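PDB 3IWG: acetyltransferase, GNAT family from Colwellia psychrerythraea, which probably transfers an acyl group, other than an aminoacyl group, from a donor to an acceptor. Local coordinates for residues A[20-25]-A[68-73]; A[78-83]-A[110-115]; A[126-131]-A[264-269]; A[197-202]-A[238-243]. All coordinates share one frame; numbering follows the deposited sequence.

Contact 1: residues A[20-25]-A[68-73]; sequences KKAYFD and QYYLQP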
# COMPACT_ATOMS: atom_id res chain seq x y z
N LYS A 20 -18.84 -16.27 2.08
CA LYS A 20 -18.50 -14.98 2.65
C LYS A 20 -19.62 -13.96 2.53
O LYS A 20 -19.93 -13.22 3.49
CB LYS A 20 -17.22 -14.42 2.05
CG LYS A 20 -15.98 -15.21 2.42
CD LYS A 20 -14.96 -14.33 3.13
CE LYS A 20 -13.84 -15.12 3.82
NZ LYS A 20 -12.96 -14.20 4.58
N LYS A 21 -20.25 -13.93 1.36
CA LYS A 21 -21.35 -13.00 1.14
C LYS A 21 -22.53 -13.28 2.09
O LYS A 21 -23.17 -12.35 2.62
CB LYS A 21 -21.79 -12.98 -0.34
CG LYS A 21 -22.94 -11.98 -0.65
CD LYS A 21 -23.33 -11.96 -2.16
CE LYS A 21 -24.52 -10.94 -2.47
NZ LYS A 21 -25.59 -10.83 -1.38
N ALA A 22 -22.79 -14.55 2.36
CA ALA A 22 -23.86 -14.87 3.30
C ALA A 22 -23.43 -14.49 4.71
O ALA A 22 -24.24 -13.96 5.48
CB ALA A 22 -24.21 -16.33 3.23
N TYR A 23 -22.16 -14.73 5.03
CA TYR A 23 -21.62 -14.32 6.34
C TYR A 23 -21.91 -12.85 6.61
O TYR A 23 -22.55 -12.52 7.57
CB TYR A 23 -20.14 -14.62 6.42
CG TYR A 23 -19.49 -14.19 7.71
CD1 TYR A 23 -19.78 -14.85 8.89
CD2 TYR A 23 -18.58 -13.18 7.74
CE1 TYR A 23 -19.19 -14.48 10.09
CE2 TYR A 23 -17.96 -12.80 8.92
CZ TYR A 23 -18.29 -13.45 10.10
OH TYR A 23 -17.69 -13.09 11.26
N PHE A 24 -21.56 -12.00 5.65
CA PHE A 24 -21.74 -10.56 5.76
C PHE A 24 -23.21 -10.12 5.74
O PHE A 24 -23.60 -9.25 6.54
CB PHE A 24 -20.92 -9.83 4.70
CG PHE A 24 -19.41 -9.93 4.94
CD1 PHE A 24 -18.83 -9.39 6.09
CD2 PHE A 24 -18.57 -10.57 4.05
CE1 PHE A 24 -17.45 -9.49 6.32
CE2 PHE A 24 -17.21 -10.68 4.29
CZ PHE A 24 -16.66 -10.14 5.43
N ASP A 25 -24.01 -10.71 4.86
CA ASP A 25 -25.45 -10.47 4.86
C ASP A 25 -26.10 -10.72 6.23
O ASP A 25 -26.98 -9.95 6.64
CB ASP A 25 -26.16 -11.33 3.80
CG ASP A 25 -25.98 -10.80 2.39
OD1 ASP A 25 -25.43 -9.69 2.27
OD2 ASP A 25 -26.38 -11.49 1.41
N GLN A 68 -13.27 -15.14 11.82
CA GLN A 68 -14.55 -15.37 11.14
C GLN A 68 -14.91 -16.86 11.27
O GLN A 68 -14.02 -17.71 11.29
CB GLN A 68 -14.45 -15.00 9.65
CG GLN A 68 -14.16 -13.54 9.37
CD GLN A 68 -14.11 -13.21 7.86
OE1 GLN A 68 -13.80 -14.05 7.03
NE2 GLN A 68 -14.39 -11.94 7.51
N TYR A 69 -16.21 -17.13 11.37
CA TYR A 69 -16.74 -18.49 11.43
C TYR A 69 -18.17 -18.48 10.87
O TYR A 69 -18.97 -17.58 11.16
CB TYR A 69 -16.78 -18.99 12.84
CG TYR A 69 -17.43 -20.36 13.02
CD1 TYR A 69 -18.82 -20.51 13.11
CD2 TYR A 69 -16.64 -21.51 13.11
CE1 TYR A 69 -19.39 -21.80 13.27
CE2 TYR A 69 -17.20 -22.76 13.25
CZ TYR A 69 -18.56 -22.90 13.35
OH TYR A 69 -19.05 -24.15 13.53
N TYR A 70 -18.47 -19.46 10.04
CA TYR A 70 -19.78 -19.51 9.43
C TYR A 70 -20.08 -20.93 8.98
O TYR A 70 -19.24 -21.55 8.32
CB TYR A 70 -19.87 -18.55 8.24
CG TYR A 70 -21.19 -18.61 7.54
CD1 TYR A 70 -22.24 -17.83 7.98
CD2 TYR A 70 -21.41 -19.47 6.48
CE1 TYR A 70 -23.47 -17.88 7.38
CE2 TYR A 70 -22.64 -19.53 5.85
CZ TYR A 70 -23.68 -18.74 6.32
OH TYR A 70 -24.93 -18.78 5.74
N LEU A 71 -21.26 -21.42 9.33
CA LEU A 71 -21.84 -22.67 8.78
C LEU A 71 -23.20 -22.40 8.18
O LEU A 71 -23.99 -21.64 8.74
CB LEU A 71 -22.05 -23.70 9.88
CG LEU A 71 -21.15 -24.91 9.77
CD1 LEU A 71 -21.44 -25.87 10.91
CD2 LEU A 71 -21.30 -25.60 8.43
N GLN A 72 -23.50 -23.02 7.06
CA GLN A 72 -24.85 -22.89 6.53
C GLN A 72 -25.90 -23.10 7.66
O GLN A 72 -25.70 -23.88 8.62
CB GLN A 72 -25.08 -23.81 5.34
CG GLN A 72 -24.74 -23.12 4.03
CD GLN A 72 -24.41 -24.08 2.94
OE1 GLN A 72 -24.60 -25.29 3.10
NE2 GLN A 72 -23.89 -23.57 1.82
N PRO A 73 -26.98 -22.31 7.58
CA PRO A 73 -27.81 -22.05 8.77
C PRO A 73 -28.45 -23.28 9.36
O PRO A 73 -28.76 -23.30 10.56
CB PRO A 73 -28.88 -21.07 8.24
CG PRO A 73 -28.83 -21.20 6.73
CD PRO A 73 -27.42 -21.57 6.39
O HOH W 1 -13.40 -11.12 4.63

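Contact 2: residues A[78-83]-A[110-115]; sequences CSQELF and QALCLD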
# COMPACT_ATOMS: atom_id res chain seq x y z
N CYS A 78 -24.55 -29.80 14.66
CA CYS A 78 -23.21 -30.05 14.21
C CYS A 78 -22.34 -28.79 14.40
O CYS A 78 -21.17 -28.92 14.75
CB CYS A 78 -23.24 -30.60 12.78
SG CYS A 78 -24.21 -32.15 12.72
N SER A 79 -22.92 -27.60 14.28
CA SER A 79 -22.14 -26.36 14.39
C SER A 79 -21.47 -26.23 15.77
O SER A 79 -20.29 -25.85 15.87
CB SER A 79 -23.00 -25.12 14.08
OG SER A 79 -22.20 -23.97 13.91
N GLN A 80 -22.23 -26.58 16.80
CA GLN A 80 -21.76 -26.54 18.17
C GLN A 80 -20.68 -27.58 18.39
O GLN A 80 -19.68 -27.30 19.04
CB GLN A 80 -22.93 -26.75 19.14
CG GLN A 80 -24.05 -25.71 19.00
CD GLN A 80 -25.20 -25.87 19.99
OE1 GLN A 80 -26.36 -25.76 19.61
NE2 GLN A 80 -24.89 -26.12 21.27
N GLU A 81 -20.93 -28.79 17.90
CA GLU A 81 -19.95 -29.90 17.97
C GLU A 81 -18.67 -29.40 17.34
O GLU A 81 -17.59 -29.48 17.92
CB GLU A 81 -20.43 -31.15 17.20
CG GLU A 81 -21.46 -32.05 17.87
CD GLU A 81 -21.75 -33.36 17.06
OE1 GLU A 81 -21.27 -34.45 17.47
OE2 GLU A 81 -22.46 -33.33 16.02
N LEU A 82 -18.81 -28.84 16.14
CA LEU A 82 -17.66 -28.31 15.38
C LEU A 82 -16.85 -27.24 16.12
O LEU A 82 -15.67 -27.40 16.42
CB LEU A 82 -18.13 -27.78 14.02
CG LEU A 82 -17.01 -27.24 13.10
CD1 LEU A 82 -15.88 -28.29 12.90
CD2 LEU A 82 -17.59 -26.77 11.78
N PHE A 83 -17.51 -26.15 16.46
CA PHE A 83 -16.83 -25.08 17.17
C PHE A 83 -16.12 -25.56 18.44
O PHE A 83 -14.99 -25.16 18.69
CB PHE A 83 -17.80 -23.94 17.50
CG PHE A 83 -17.11 -22.63 17.78
CD1 PHE A 83 -16.57 -22.37 19.02
CD2 PHE A 83 -17.01 -21.67 16.79
CE1 PHE A 83 -15.94 -21.21 19.25
CE2 PHE A 83 -16.41 -20.48 17.04
CZ PHE A 83 -15.87 -20.25 18.26
N GLN A 110 -20.71 -15.33 17.59
CA GLN A 110 -20.61 -14.86 19.00
C GLN A 110 -21.15 -15.90 19.99
O GLN A 110 -20.54 -16.17 21.04
CB GLN A 110 -21.37 -13.54 19.20
CG GLN A 110 -21.36 -13.03 20.62
CD GLN A 110 -22.16 -11.73 20.82
OE1 GLN A 110 -21.59 -10.70 21.20
NE2 GLN A 110 -23.47 -11.76 20.54
N ALA A 111 -22.30 -16.48 19.64
CA ALA A 111 -22.92 -17.42 20.54
C ALA A 111 -21.94 -18.49 20.89
O ALA A 111 -21.79 -18.86 22.06
CB ALA A 111 -24.17 -18.05 19.91
N LEU A 112 -21.24 -18.97 19.86
CA LEU A 112 -20.40 -20.14 20.04
C LEU A 112 -19.21 -19.77 20.84
O LEU A 112 -18.74 -20.58 21.64
CB LEU A 112 -20.03 -20.76 18.69
CG LEU A 112 -21.27 -21.23 17.92
CD1 LEU A 112 -20.96 -21.63 16.44
CD2 LEU A 112 -21.88 -22.38 18.68
N CYS A 113 -18.72 -18.55 20.67
CA CYS A 113 -17.61 -18.07 21.48
C CYS A 113 -18.00 -17.99 22.94
O CYS A 113 -17.27 -18.46 23.81
CB CYS A 113 -17.14 -16.69 21.02
SG CYS A 113 -16.35 -16.60 19.33
N LEU A 114 -19.16 -17.39 23.19
CA LEU A 114 -19.73 -17.33 24.54
C LEU A 114 -19.71 -18.70 25.18
O LEU A 114 -19.17 -18.83 26.26
CB LEU A 114 -21.15 -16.73 24.54
CG LEU A 114 -21.13 -15.23 24.29
CD1 LEU A 114 -22.50 -14.66 23.96
CD2 LEU A 114 -20.50 -14.52 25.49
N ASP A 115 -20.22 -19.72 24.47
CA ASP A 115 -20.32 -21.10 24.98
C ASP A 115 -18.98 -21.67 25.35
O ASP A 115 -18.85 -22.41 26.32
CB ASP A 115 -20.91 -22.06 23.90
CG ASP A 115 -22.43 -21.84 23.63
OD1 ASP A 115 -23.09 -21.15 24.44
OD2 ASP A 115 -22.98 -22.38 22.62

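Contact 3: residues A[126-131]-A[264-269]; sequences MYQHNT and SAHRIV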
# COMPACT_ATOMS: atom_id res chain seq x y z
N MSE A 126 -17.88 -0.18 18.02
CA MSE A 126 -18.35 0.11 16.69
C MSE A 126 -19.52 1.04 16.78
O MSE A 126 -20.53 0.73 17.51
CB MSE A 126 -18.84 -1.17 16.02
CG MSE A 126 -17.74 -2.17 15.81
SE MSE A 126 -18.36 -4.00 15.73
CE MSE A 126 -19.55 -3.92 14.24
N TYR A 127 -19.44 2.14 16.03
CA TYR A 127 -20.41 3.18 16.09
C TYR A 127 -21.04 3.37 14.78
O TYR A 127 -20.44 3.03 13.73
CB TYR A 127 -19.81 4.53 16.40
CG TYR A 127 -19.11 4.68 17.71
CD1 TYR A 127 -17.79 4.24 17.87
CD2 TYR A 127 -19.71 5.36 18.75
CE1 TYR A 127 -17.11 4.43 19.08
CE2 TYR A 127 -19.05 5.54 19.97
CZ TYR A 127 -17.76 5.07 20.12
OH TYR A 127 -17.11 5.28 21.33
N GLN A 128 -22.22 3.98 14.82
CA GLN A 128 -22.81 4.43 13.60
C GLN A 128 -23.51 5.75 13.80
O GLN A 128 -23.78 6.16 14.90
CB GLN A 128 -23.74 3.33 13.04
CG GLN A 128 -23.39 1.86 13.58
CD GLN A 128 -24.02 1.62 14.94
OE1 GLN A 128 -23.41 1.16 15.94
NE2 GLN A 128 -25.27 1.99 15.00
N HIS A 129 -23.79 6.43 12.71
CA HIS A 129 -24.17 7.79 12.77
C HIS A 129 -25.63 7.95 12.60
O HIS A 129 -26.15 7.70 11.53
CB HIS A 129 -23.49 8.62 11.72
CG HIS A 129 -23.76 10.06 11.89
ND1 HIS A 129 -24.74 10.72 11.19
CD2 HIS A 129 -23.22 10.97 12.75
CE1 HIS A 129 -24.77 11.99 11.58
NE2 HIS A 129 -23.88 12.16 12.53
N ASN A 130 -26.24 8.40 13.69
CA ASN A 130 -27.62 8.84 13.74
C ASN A 130 -27.70 10.30 13.26
O ASN A 130 -27.08 11.18 13.89
CB ASN A 130 -28.09 8.76 15.23
CG ASN A 130 -29.53 8.29 15.39
OD1 ASN A 130 -29.79 7.27 16.04
ND2 ASN A 130 -30.49 9.04 14.81
N THR A 131 -28.46 10.58 12.19
CA THR A 131 -28.60 12.00 11.73
C THR A 131 -29.27 12.91 12.83
O THR A 131 -29.99 13.86 12.52
CB THR A 131 -29.31 12.17 10.30
OG1 THR A 131 -29.47 10.91 9.64
CG2 THR A 131 -28.49 13.12 9.38
N SER A 264 -23.18 3.79 19.75
CA SER A 264 -22.58 2.49 19.77
C SER A 264 -23.36 1.44 20.53
O SER A 264 -23.33 1.41 21.75
CB SER A 264 -21.23 2.56 20.43
OG SER A 264 -20.66 1.27 20.34
N ALA A 265 -23.98 0.53 19.81
CA ALA A 265 -24.65 -0.61 20.42
C ALA A 265 -23.78 -1.85 20.28
O ALA A 265 -24.18 -2.91 20.76
CB ALA A 265 -25.97 -0.86 19.78
N HIS A 266 -22.60 -1.71 19.68
CA HIS A 266 -21.74 -2.83 19.34
C HIS A 266 -20.32 -2.76 19.80
O HIS A 266 -19.75 -1.67 19.97
CB HIS A 266 -21.77 -3.02 17.84
CG HIS A 266 -23.08 -3.50 17.35
ND1 HIS A 266 -23.49 -4.80 17.51
CD2 HIS A 266 -24.12 -2.84 16.78
CE1 HIS A 266 -24.71 -4.93 17.04
NE2 HIS A 266 -25.11 -3.76 16.57
N ARG A 267 -19.72 -3.95 19.96
CA ARG A 267 -18.40 -4.11 20.54
C ARG A 267 -17.71 -5.23 19.82
O ARG A 267 -18.34 -6.16 19.42
CB ARG A 267 -18.48 -4.51 22.02
CG ARG A 267 -19.07 -3.48 22.96
CD ARG A 267 -18.23 -2.21 23.06
NE ARG A 267 -18.77 -1.30 24.05
CZ ARG A 267 -19.75 -0.44 23.81
NH1 ARG A 267 -20.31 -0.37 22.63
NH2 ARG A 267 -20.17 0.35 24.78
N ILE A 268 -16.39 -5.12 19.64
CA ILE A 268 -15.59 -6.27 19.22
C ILE A 268 -14.92 -6.75 20.49
O ILE A 268 -14.26 -5.98 21.22
CB ILE A 268 -14.47 -5.94 18.16
CG1 ILE A 268 -15.09 -5.54 16.84
CG2 ILE A 268 -13.61 -7.13 17.92
CD1 ILE A 268 -14.10 -5.05 15.71
N VAL A 269 -15.03 -8.04 20.71
CA VAL A 269 -14.54 -8.64 21.92
C VAL A 269 -13.52 -9.67 21.56
O VAL A 269 -13.66 -10.38 20.55
CB VAL A 269 -15.73 -9.34 22.68
CG1 VAL A 269 -15.24 -10.04 23.92
CG2 VAL A 269 -16.88 -8.34 22.99

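Contact 4: residues A[197-202]-A[238-243]; sequences CRLFDQ and QGLTSI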
# COMPACT_ATOMS: atom_id res chain seq x y z
N CYS A 197 -12.22 8.80 4.75
CA CYS A 197 -13.59 8.49 4.48
C CYS A 197 -13.59 7.35 3.45
O CYS A 197 -13.59 7.61 2.24
CB CYS A 197 -14.27 9.72 3.91
SG CYS A 197 -16.04 9.54 3.55
N ARG A 198 -13.59 6.11 3.94
CA ARG A 198 -13.29 4.99 3.07
C ARG A 198 -14.52 4.29 2.60
O ARG A 198 -15.39 3.98 3.40
CB ARG A 198 -12.53 3.94 3.81
CG ARG A 198 -11.19 4.37 4.46
CD ARG A 198 -10.78 3.22 5.41
NE ARG A 198 -10.05 3.79 6.49
CZ ARG A 198 -10.36 3.78 7.77
NH1 ARG A 198 -9.53 4.43 8.59
NH2 ARG A 198 -11.37 3.09 8.26
N LEU A 199 -14.57 3.99 1.33
CA LEU A 199 -15.69 3.25 0.79
C LEU A 199 -15.35 1.81 0.89
O LEU A 199 -14.19 1.46 0.95
CB LEU A 199 -15.92 3.59 -0.68
CG LEU A 199 -16.78 4.83 -0.85
CD1 LEU A 199 -16.25 5.99 -0.04
CD2 LEU A 199 -16.92 5.19 -2.38
N PHE A 200 -16.37 0.98 0.88
CA PHE A 200 -16.24 -0.46 0.75
C PHE A 200 -16.47 -0.90 -0.69
O PHE A 200 -17.44 -0.49 -1.34
CB PHE A 200 -17.28 -1.12 1.59
CG PHE A 200 -17.05 -0.92 3.05
CD1 PHE A 200 -16.25 -1.80 3.75
CD2 PHE A 200 -17.65 0.13 3.73
CE1 PHE A 200 -16.06 -1.64 5.11
CE2 PHE A 200 -17.45 0.32 5.08
CZ PHE A 200 -16.66 -0.57 5.78
N ASP A 201 -15.60 -1.75 -1.21
CA ASP A 201 -15.77 -2.20 -2.58
C ASP A 201 -16.89 -3.25 -2.76
O ASP A 201 -17.44 -3.37 -3.85
CB ASP A 201 -14.42 -2.65 -3.16
CG ASP A 201 -13.46 -1.47 -3.40
OD1 ASP A 201 -13.89 -0.28 -3.39
OD2 ASP A 201 -12.26 -1.74 -3.57
N GLN A 202 -17.23 -3.98 -1.69
CA GLN A 202 -18.28 -5.00 -1.73
C GLN A 202 -18.99 -5.12 -0.38
O GLN A 202 -18.46 -4.73 0.65
CB GLN A 202 -17.69 -6.37 -2.04
CG GLN A 202 -16.23 -6.33 -2.47
CD GLN A 202 -15.40 -7.51 -1.94
OE1 GLN A 202 -14.58 -7.34 -1.01
NE2 GLN A 202 -15.62 -8.71 -2.52
N GLN A 238 -21.96 11.54 -0.93
CA GLN A 238 -21.83 10.33 -1.78
C GLN A 238 -22.96 9.37 -1.57
O GLN A 238 -22.95 8.30 -2.14
CB GLN A 238 -20.54 9.59 -1.50
CG GLN A 238 -19.33 10.24 -2.04
CD GLN A 238 -18.09 9.69 -1.42
OE1 GLN A 238 -17.41 8.84 -1.99
NE2 GLN A 238 -17.78 10.17 -0.23
N GLY A 239 -23.92 9.72 -0.72
CA GLY A 239 -25.08 8.86 -0.45
C GLY A 239 -24.82 7.77 0.58
O GLY A 239 -25.59 6.82 0.67
N LEU A 240 -23.75 7.91 1.34
CA LEU A 240 -23.31 6.83 2.27
C LEU A 240 -23.59 7.16 3.74
O LEU A 240 -23.55 8.29 4.15
CB LEU A 240 -21.81 6.57 2.11
CG LEU A 240 -21.27 6.38 0.70
CD1 LEU A 240 -19.73 6.46 0.69
CD2 LEU A 240 -21.77 5.08 0.13
N THR A 241 -23.83 6.15 4.53
CA THR A 241 -24.04 6.31 5.96
C THR A 241 -22.71 6.10 6.66
O THR A 241 -21.96 5.20 6.30
CB THR A 241 -25.08 5.27 6.45
OG1 THR A 241 -26.32 5.58 5.82
CG2 THR A 241 -25.32 5.33 7.91
N SER A 242 -22.41 6.88 7.69
CA SER A 242 -21.10 6.81 8.28
C SER A 242 -21.07 5.88 9.48
O SER A 242 -21.99 5.89 10.31
CB SER A 242 -20.66 8.20 8.71
OG SER A 242 -20.43 9.03 7.59
N ILE A 243 -20.00 5.10 9.56
CA ILE A 243 -19.66 4.28 10.67
C ILE A 243 -18.19 4.55 11.09
O ILE A 243 -17.43 5.17 10.34
CB ILE A 243 -19.87 2.79 10.36
CG1 ILE A 243 -18.93 2.28 9.27
CG2 ILE A 243 -21.28 2.55 9.85
CD1 ILE A 243 -19.11 0.77 8.90
O HOH W 2 -14.48 9.47 0.08

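Contact 1: residues A[20-25]-A[68-73]
The amine of Lys20 gives a short hydrogen bond to the side chain of Gln68, with NZ 2.6 Å from OE1. The nitrogen lies in the carbonyl plane, on a lone pair, with an angle of 140° at the oxygen. The two chains cross at about a right angle, and the lysine, which starts out pointing away from the strand, bends back to reach it. A water completes the link, accepting from Lys20 NZ at 3.1 Å and from Gln68 NE2 as well. Both ends of the amide are thus engaged, which is likely to fix its rotation. Phe24 CZ comes 3.6 Å from Gln68 NE2, while the ring is steeply inclined to the amide plane.

Tyr23 fills the middle of the interface. Its CG is anti to the backbone N (chi1 178°), and the ring spans three strand residues: CE2 meets Gln68 CG, CE1 lies 3.3 Å from Tyr69 O, and CD1 packs 3.8 Å from Tyr70 CB. The two tyrosines Tyr23 and Tyr70 run past one another in opposing senses, and Tyr70 OH ends 3.6 Å from Ala22 CB.

Helix 17-26 runs almost perpendicular (101°) to strand 65-71, within the region assigned to the GNAT domain. Strand 53-60 pairs with the strand through Cys59 and Phe57, whereas Tyr69, pointing away, packs against helices 76-87 and 107-116.

Contact 2: residues A[78-83]-A[110-115]
Leu112 lies over the face of the Phe83 ring in a CH-pi contact, CB standing 3.7 Å from the ring centroid and only 15° off its normal. Cys113, the next residue, touches the same ring: its SG is 3.8 Å from Phe83 CZ, an oblique sulfur-aromatic contact. One aromatic side chain thus meets two successive residues of the partner helix.

The setting is helix-helix packing within an alpha/beta acetyltransferase domain. Helices 76-87 and 107-116 cross at -53°, and both send side chains onto strand 65-71. Phe83 is carried into the gap between them with CG anti to its backbone N (chi1 -160°). Beyond the ring face, Phe83 CE1 comes 3.7 Å from the Leu112 carbonyl O, and Tyr69 of the strand meets the ring edge-to-face, so this buried phenylalanine ties helix to helix and both to the sheet.

The two methyls of Leu112 divide their work. CD2 packs 4.0 Å from Gln80 CG, while the glutamine OE1 is held by Gln76. CD1 lies 3.7 Å from Ser79 OG, a hydroxyl that is hydrogen-bonded to Tyr69 OH.

Contact 3: residues A[126-131]-A[264-269]
Met126, a selenomethionine, pairs with His266 as an antiparallel hydrogen-bonded pair. The backbone contributes one near-straight bond, Met126 N to His266 O at 3.1 Å. The reverse pair is wider, His266 N standing 3.9 Å from Met126 O.

Side-chain polar groups supply the rest. With its OG anti to its own backbone N (chi1 -176°), Ser264 donates from OG to Met126 O at 2.9 Å, above the carbonyl plane. Arg267 NH1 donates to His266 O at 3.0 Å, on the face of the carbonyl opposite Met126 N, so two donors grip that oxygen. An alanine in place of Ser264 would probably leave Met126 O without this hydroxyl donor and the strand pairing weaker there.

Apolar and aromatic contacts flank these bonds. Ser264 CB sits over the face of the Tyr127 ring, 3.6 Å from CD2. Met126 CB lies 3.9 Å from His266 CB, and its SE comes within 3.8 Å of Ile268 CG1.

His266 ND1 is hydrogen-bonded to Thr104, beside strand 99-103. Chemically, the serine hydroxyl stands in where the main-chain pair is too wide, while the arginine is a second donor to an oxygen already bonded and would probably polarise that carbonyl.

Contact 4: residues A[197-202]-A[238-243]
Leu199 packs by its branched end against two residues that follow helix 223-237. Its CD1 lies 3.6 Å from Leu240 CD1, and Leu240 CD1 also comes 3.7 Å from Leu199 CG. The Gln238 amide oxygen OE1 lies near both Leu199 methyls, 3.6 Å from CD1. An alanine at Leu199 would probably leave the Leu240 methyl without its partner and open a gap beside the Gln238 amide.

Elsewhere the fit is looser. Phe200 reaches Ile243 through CE2 and CZ, both 4.2 Å from Ile243 CD1, with the methyl oblique to the ring. No hydrogen bond joins the two segments directly. Instead a water donates to Cys197 O at 3.0 Å and accepts a weak bond from Gln238 NE2, a nitrogen whose stronger partner is His234 O in the helix. A water, rather than a direct bond, thus spans the looser side, where Leu199 and Gln238 are partly exposed.

The turn is a Schellman motif: Gly239, at positive phi (83°), is the first residue to leave the helix, after which the chain enters strand 241-247. That strand runs parallel to 207-214, with helix 223-237 between them in sequence, and 190-199 lies on the other side of 207-214. This is the beta-alpha-beta unit of the GNAT fold, which in relatives helps bind acetyl-CoA, mainly through the loop before the helix and its N-terminal end; the contact lies at the other end of that helix.

How the contacts relate
The four contacts fall into two touching pairs. Contacts 1 and 2 meet through Tyr69, which projects from strand 65-71 and brings CE1 within 3.5 Å of Leu112 CD1. Contacts 3 and 4 meet where neighbouring strands run side by side, His129 CB lying 3.4 Å from Ser242 O, and contact 4 is nested in the chain loop that contact 3 closes. Between the pairs, nearest atoms are about 6 Å apart for contacts 2 and 3, about 7 Å for 1 and 4, and about 17 Å for 2 and 4. Contact 4 lies at the C-terminal end of helix 223-237, away from the end that, by analogy with relatives, probably helps bind the acyl donor.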